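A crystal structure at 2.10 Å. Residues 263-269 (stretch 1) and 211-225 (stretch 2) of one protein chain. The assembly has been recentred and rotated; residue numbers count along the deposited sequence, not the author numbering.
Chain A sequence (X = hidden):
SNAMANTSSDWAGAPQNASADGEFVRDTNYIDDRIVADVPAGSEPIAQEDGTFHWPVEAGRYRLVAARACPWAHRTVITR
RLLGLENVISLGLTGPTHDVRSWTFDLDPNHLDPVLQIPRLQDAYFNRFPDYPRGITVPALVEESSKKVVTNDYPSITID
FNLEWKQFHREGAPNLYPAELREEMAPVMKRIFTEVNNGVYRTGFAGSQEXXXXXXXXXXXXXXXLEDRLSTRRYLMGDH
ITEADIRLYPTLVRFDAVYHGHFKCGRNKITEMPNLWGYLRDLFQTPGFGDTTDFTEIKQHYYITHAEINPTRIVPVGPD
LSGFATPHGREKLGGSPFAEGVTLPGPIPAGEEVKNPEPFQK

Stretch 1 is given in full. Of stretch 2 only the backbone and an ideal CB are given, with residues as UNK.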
# COMPACT_ATOMS: atom_id res chain seq x y z
N PHE A 263 -8.50 -3.34 -1.04
CA PHE A 263 -8.74 -4.66 -1.66
C PHE A 263 -7.54 -5.61 -1.60
O PHE A 263 -7.56 -6.69 -2.23
CB PHE A 263 -9.17 -4.48 -3.14
CG PHE A 263 -10.60 -3.99 -3.33
CD1 PHE A 263 -11.48 -3.84 -2.27
CD2 PHE A 263 -11.10 -3.80 -4.60
CE1 PHE A 263 -12.81 -3.47 -2.47
CE2 PHE A 263 -12.45 -3.41 -4.80
CZ PHE A 263 -13.28 -3.23 -3.73
N LYS A 264 -6.50 -5.22 -0.86
CA LYS A 264 -5.32 -6.08 -0.62
C LYS A 264 -4.65 -6.54 -1.90
O LYS A 264 -4.06 -7.60 -1.94
CB LYS A 264 -5.72 -7.28 0.25
CG LYS A 264 -6.37 -6.90 1.61
CD LYS A 264 -6.55 -8.11 2.51
CE LYS A 264 -7.00 -7.73 3.93
NZ LYS A 264 -8.40 -7.21 4.01
N CYS A 265 -4.70 -5.71 -2.95
CA CYS A 265 -4.14 -6.09 -4.25
C CYS A 265 -2.63 -5.76 -4.37
O CYS A 265 -2.00 -6.10 -5.37
CB CYS A 265 -4.85 -5.35 -5.37
SG CYS A 265 -6.54 -5.83 -5.60
N GLY A 266 -2.09 -5.09 -3.37
CA GLY A 266 -0.72 -4.55 -3.42
C GLY A 266 0.51 -5.44 -3.43
O GLY A 266 1.29 -5.39 -2.48
N ARG A 267 0.77 -6.16 -4.54
CA ARG A 267 2.11 -6.74 -4.73
C ARG A 267 3.12 -5.60 -4.84
O ARG A 267 4.22 -5.70 -4.33
CB ARG A 267 2.24 -7.57 -6.00
CG ARG A 267 3.60 -8.30 -6.06
CD ARG A 267 3.82 -9.01 -7.39
NE ARG A 267 4.11 -8.02 -8.44
CZ ARG A 267 4.21 -8.31 -9.74
NH1 ARG A 267 3.98 -9.54 -10.18
NH2 ARG A 267 4.49 -7.34 -10.61
N ASN A 268 2.71 -4.56 -5.54
CA ASN A 268 3.50 -3.39 -5.86
C ASN A 268 2.52 -2.27 -6.05
O ASN A 268 1.34 -2.53 -6.31
CB ASN A 268 4.19 -3.55 -7.21
CG ASN A 268 5.35 -4.49 -7.18
OD1 ASN A 268 5.30 -5.57 -7.78
ND2 ASN A 268 6.45 -4.05 -6.55
N LYS A 269 2.99 -1.03 -5.93
CA LYS A 269 2.17 0.12 -6.31
C LYS A 269 2.34 0.26 -7.85
O LYS A 269 3.35 -0.15 -8.42
CB LYS A 269 2.62 1.42 -5.62
CG LYS A 269 2.15 1.55 -4.15
CD LYS A 269 2.79 2.73 -3.41
CE LYS A 269 2.26 4.08 -3.94
NZ LYS A 269 2.68 5.25 -3.13
N UNK A 211 -9.37 -17.99 -1.71
CA UNK A 211 -9.98 -17.23 -2.79
C UNK A 211 -9.17 -15.97 -3.02
O UNK A 211 -8.98 -15.57 -4.16
CB UNK A 211 -11.44 -16.89 -2.48
N UNK A 212 -8.68 -15.34 -1.95
CA UNK A 212 -7.79 -14.17 -2.10
C UNK A 212 -6.54 -14.55 -2.89
O UNK A 212 -6.19 -13.86 -3.85
CB UNK A 212 -7.40 -13.61 -0.73
N UNK A 213 -5.89 -15.62 -2.47
CA UNK A 213 -4.64 -16.07 -3.08
C UNK A 213 -4.75 -16.26 -4.60
O UNK A 213 -3.88 -15.85 -5.37
CB UNK A 213 -4.20 -17.38 -2.43
N UNK A 214 -5.83 -16.90 -5.03
CA UNK A 214 -6.02 -17.18 -6.44
C UNK A 214 -6.35 -15.92 -7.24
O UNK A 214 -5.83 -15.72 -8.32
CB UNK A 214 -7.13 -18.22 -6.62
N UNK A 215 -7.22 -15.08 -6.71
CA UNK A 215 -7.58 -13.88 -7.38
C UNK A 215 -6.36 -12.96 -7.52
O UNK A 215 -6.15 -12.35 -8.57
CB UNK A 215 -8.72 -13.18 -6.63
N UNK A 216 -5.54 -12.88 -6.48
CA UNK A 216 -4.34 -12.06 -6.50
C UNK A 216 -3.37 -12.52 -7.58
O UNK A 216 -2.79 -11.69 -8.31
CB UNK A 216 -3.66 -12.09 -5.13
N UNK A 217 -3.17 -13.83 -7.66
CA UNK A 217 -2.29 -14.39 -8.63
C UNK A 217 -2.76 -14.03 -10.03
O UNK A 217 -1.97 -13.58 -10.84
CB UNK A 217 -2.20 -15.91 -8.45
N UNK A 218 -4.04 -14.21 -10.30
CA UNK A 218 -4.60 -13.84 -11.61
C UNK A 218 -4.41 -12.37 -11.94
O UNK A 218 -4.03 -12.02 -13.06
CB UNK A 218 -6.09 -14.18 -11.66
N UNK A 219 -4.65 -11.50 -10.97
CA UNK A 219 -4.52 -10.06 -11.21
C UNK A 219 -3.08 -9.73 -11.65
O UNK A 219 -2.87 -8.97 -12.60
CB UNK A 219 -4.89 -9.27 -9.95
N UNK A 220 -2.11 -10.30 -10.96
CA UNK A 220 -0.72 -9.93 -11.23
C UNK A 220 -0.12 -10.55 -12.49
O UNK A 220 0.76 -9.94 -13.11
CB UNK A 220 0.14 -10.32 -10.03
N UNK A 221 -0.58 -11.74 -12.88
CA UNK A 221 -0.24 -12.31 -14.19
C UNK A 221 -0.71 -11.30 -15.27
O UNK A 221 0.04 -11.00 -16.21
CB UNK A 221 -0.89 -13.68 -14.38
N UNK A 222 -1.92 -10.76 -15.12
CA UNK A 222 -2.43 -9.83 -16.12
C UNK A 222 -1.73 -8.47 -16.07
O UNK A 222 -1.42 -7.90 -17.12
CB UNK A 222 -3.94 -9.64 -15.93
N UNK A 223 -1.48 -7.92 -14.88
CA UNK A 223 -0.74 -6.65 -14.80
C UNK A 223 0.68 -6.78 -15.36
O UNK A 223 1.22 -5.85 -16.00
CB UNK A 223 -0.68 -6.17 -13.35
N UNK A 224 1.31 -7.94 -15.16
CA UNK A 224 2.66 -8.13 -15.73
C UNK A 224 2.59 -8.25 -17.26
O UNK A 224 3.49 -7.80 -17.96
CB UNK A 224 3.32 -9.38 -15.14
N UNK A 225 1.54 -8.89 -17.77
CA UNK A 225 1.29 -8.92 -19.21
C UNK A 225 1.09 -7.48 -19.75
O UNK A 225 1.67 -7.13 -20.77
CB UNK A 225 0.07 -9.79 -19.52

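Stretch 2 is helical throughout: phi and psi stay near -60° and -45°, and each backbone N from 215 onward bonds to the O four residues earlier. Proline would break this pattern from 215 on, and glycine would gain nothing from its freedom. Stretch 1 is an irregular loop crossing one side of the helix, so position after position can be sorted by where its CA-to-CB bond points.

Position 211 is out of reach of the loop, which leaves its choice open; it is Ala211.

At position 212 the bond points toward the loop, but nothing lies within 5.5 Å of the ideal CB. A side chain of middle or large size is needed to span the gap, and the carbonyl of Lys264 would welcome a donor or a polarised C-H; histidine, glutamine or an aromatic could serve. The residue is His212. Its CE1 lies 3.3 Å from Lys264 O, near the ring plane, where the carbon's positive character suits a carbonyl oxygen.

Positions 213, 214 and 215 are out of reach, and the loop sets no demand on them. They are Asn213, Glu214 and Ala215.

Position 216 has the closest CA approach to Cys265, at 6.4 Å between the CA atoms, yet its CA-to-CB bond runs sideways. A short side chain would leave the space beside Cys265 and Arg267 unfilled, so a long apolar or aromatic one fits best. Tyr216, with chi1 t, brings its end nearer: OH comes within 3.0 Å of Arg267 CB, and CE2 lies 3.9 Å from Cys265 O.

Positions 217 and 218 are again out of reach, and Lys217 and Arg218 make no contact with the loop.

Position 219 points toward the loop, with the sulfur of Cys265 ahead. A branched or long aliphatic residue, leucine or methionine for example, would suit this apolar partner. Leu219 places CD2 3.6 Å from Cys265 SG.

Position 220 points toward the loop, and its ideal CB is already 3.9 Å from Arg267 NH1. The visible features are the carbonyl of Cys265, which already takes the backbone N of Arg267 and can accept a second donor, and the arginine side chain, extended through chi2 and then turned at chi3 (p), so a flat side chain carrying a donor is attractive; tryptophan answers both, though a smaller aromatic could offer the face alone. Trp220 donates from NE1 to Cys265 O at 2.8 Å. Over one face of its indole, Arg267 CB sits 3.6 Å from the centroid of the five-membered ring in a CH-pi contact, and Trp220 CE3 lies over one face of the guanidinium, 3.3 Å from Arg267 CZ.

Position 221 points away, and 222 is out of reach: Val221 and Ala222. Position 223 points toward the loop but finds nothing near; Leu223 makes no contact with the loop.

At position 224 the bond is sideways, with Arg267 NH1 5.0 Å from the ideal CB of 224. A short acid is the natural answer. Asp224 pairs both oxygens in a salt bridge: Arg267 NH2 to Asp224 OD1 at 2.8 Å, and Arg267 NH1 to Asp224 OD2 at 2.9 Å.

Position 225 is out of reach; it is Trp225.

Stretch 2 (211-225) AHNEAYKRLWVALDW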
# COMPACT_ATOMS: atom_id res chain seq x y z
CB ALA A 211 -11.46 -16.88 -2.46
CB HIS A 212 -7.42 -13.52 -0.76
CG HIS A 212 -6.28 -12.55 -0.86
ND1 HIS A 212 -6.46 -11.23 -1.22
CD2 HIS A 212 -4.95 -12.72 -0.71
CE1 HIS A 212 -5.29 -10.62 -1.24
NE2 HIS A 212 -4.35 -11.50 -0.91
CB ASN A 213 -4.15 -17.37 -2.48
CG ASN A 213 -3.73 -17.25 -1.01
OD1 ASN A 213 -3.59 -16.17 -0.44
ND2 ASN A 213 -3.52 -18.41 -0.39
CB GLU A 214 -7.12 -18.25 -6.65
CG GLU A 214 -7.20 -18.73 -8.13
CD GLU A 214 -5.77 -19.03 -8.68
OE1 GLU A 214 -4.98 -19.79 -8.00
OE2 GLU A 214 -5.42 -18.42 -9.75
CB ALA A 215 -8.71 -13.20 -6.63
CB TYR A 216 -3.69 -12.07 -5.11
CG TYR A 216 -2.33 -11.48 -4.97
CD1 TYR A 216 -1.22 -12.20 -5.33
CD2 TYR A 216 -2.15 -10.22 -4.40
CE1 TYR A 216 0.07 -11.71 -5.14
CE2 TYR A 216 -0.86 -9.69 -4.23
CZ TYR A 216 0.22 -10.45 -4.60
OH TYR A 216 1.48 -9.99 -4.42
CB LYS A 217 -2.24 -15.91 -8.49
CG LYS A 217 -1.09 -16.58 -9.22
CD LYS A 217 -1.29 -18.11 -9.21
CE LYS A 217 -0.09 -18.87 -9.75
NZ LYS A 217 -0.47 -20.32 -10.05
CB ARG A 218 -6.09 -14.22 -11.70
CG ARG A 218 -6.30 -15.73 -11.95
CD ARG A 218 -7.78 -16.11 -11.86
NE ARG A 218 -8.61 -15.46 -12.90
CZ ARG A 218 -9.94 -15.60 -12.99
NH1 ARG A 218 -10.60 -16.32 -12.09
NH2 ARG A 218 -10.61 -15.00 -13.95
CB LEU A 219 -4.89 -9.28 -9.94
CG LEU A 219 -4.61 -7.79 -9.92
CD1 LEU A 219 -5.46 -7.04 -10.95
CD2 LEU A 219 -4.85 -7.21 -8.49
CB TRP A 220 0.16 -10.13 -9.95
CG TRP A 220 -0.13 -8.98 -9.03
CD1 TRP A 220 -0.95 -8.98 -7.92
CD2 TRP A 220 0.30 -7.64 -9.18
NE1 TRP A 220 -1.05 -7.73 -7.40
CE2 TRP A 220 -0.30 -6.88 -8.16
CE3 TRP A 220 1.15 -7.00 -10.09
CZ2 TRP A 220 -0.05 -5.53 -7.99
CZ3 TRP A 220 1.38 -5.64 -9.94
CH2 TRP A 220 0.78 -4.93 -8.91
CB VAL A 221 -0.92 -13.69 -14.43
CG1 VAL A 221 -0.92 -14.05 -15.91
CG2 VAL A 221 -0.22 -14.85 -13.60
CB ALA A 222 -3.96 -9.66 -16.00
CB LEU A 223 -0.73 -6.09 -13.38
CG LEU A 223 -2.09 -5.59 -12.82
CD1 LEU A 223 -1.98 -5.20 -11.31
CD2 LEU A 223 -2.68 -4.43 -13.62
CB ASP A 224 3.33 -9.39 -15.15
CG ASP A 224 3.86 -9.17 -13.72
OD1 ASP A 224 4.13 -8.01 -13.32
OD2 ASP A 224 3.99 -10.18 -12.99
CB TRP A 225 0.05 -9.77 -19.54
CG TRP A 225 -0.63 -9.44 -20.83
CD1 TRP A 225 -0.10 -9.56 -22.09
CD2 TRP A 225 -1.96 -8.97 -21.01
NE1 TRP A 225 -1.01 -9.15 -23.01
CE2 TRP A 225 -2.16 -8.78 -22.38
CE3 TRP A 225 -3.01 -8.66 -20.13
CZ2 TRP A 225 -3.37 -8.31 -22.92
CZ3 TRP A 225 -4.23 -8.19 -20.67
CH2 TRP A 225 -4.38 -8.01 -22.03
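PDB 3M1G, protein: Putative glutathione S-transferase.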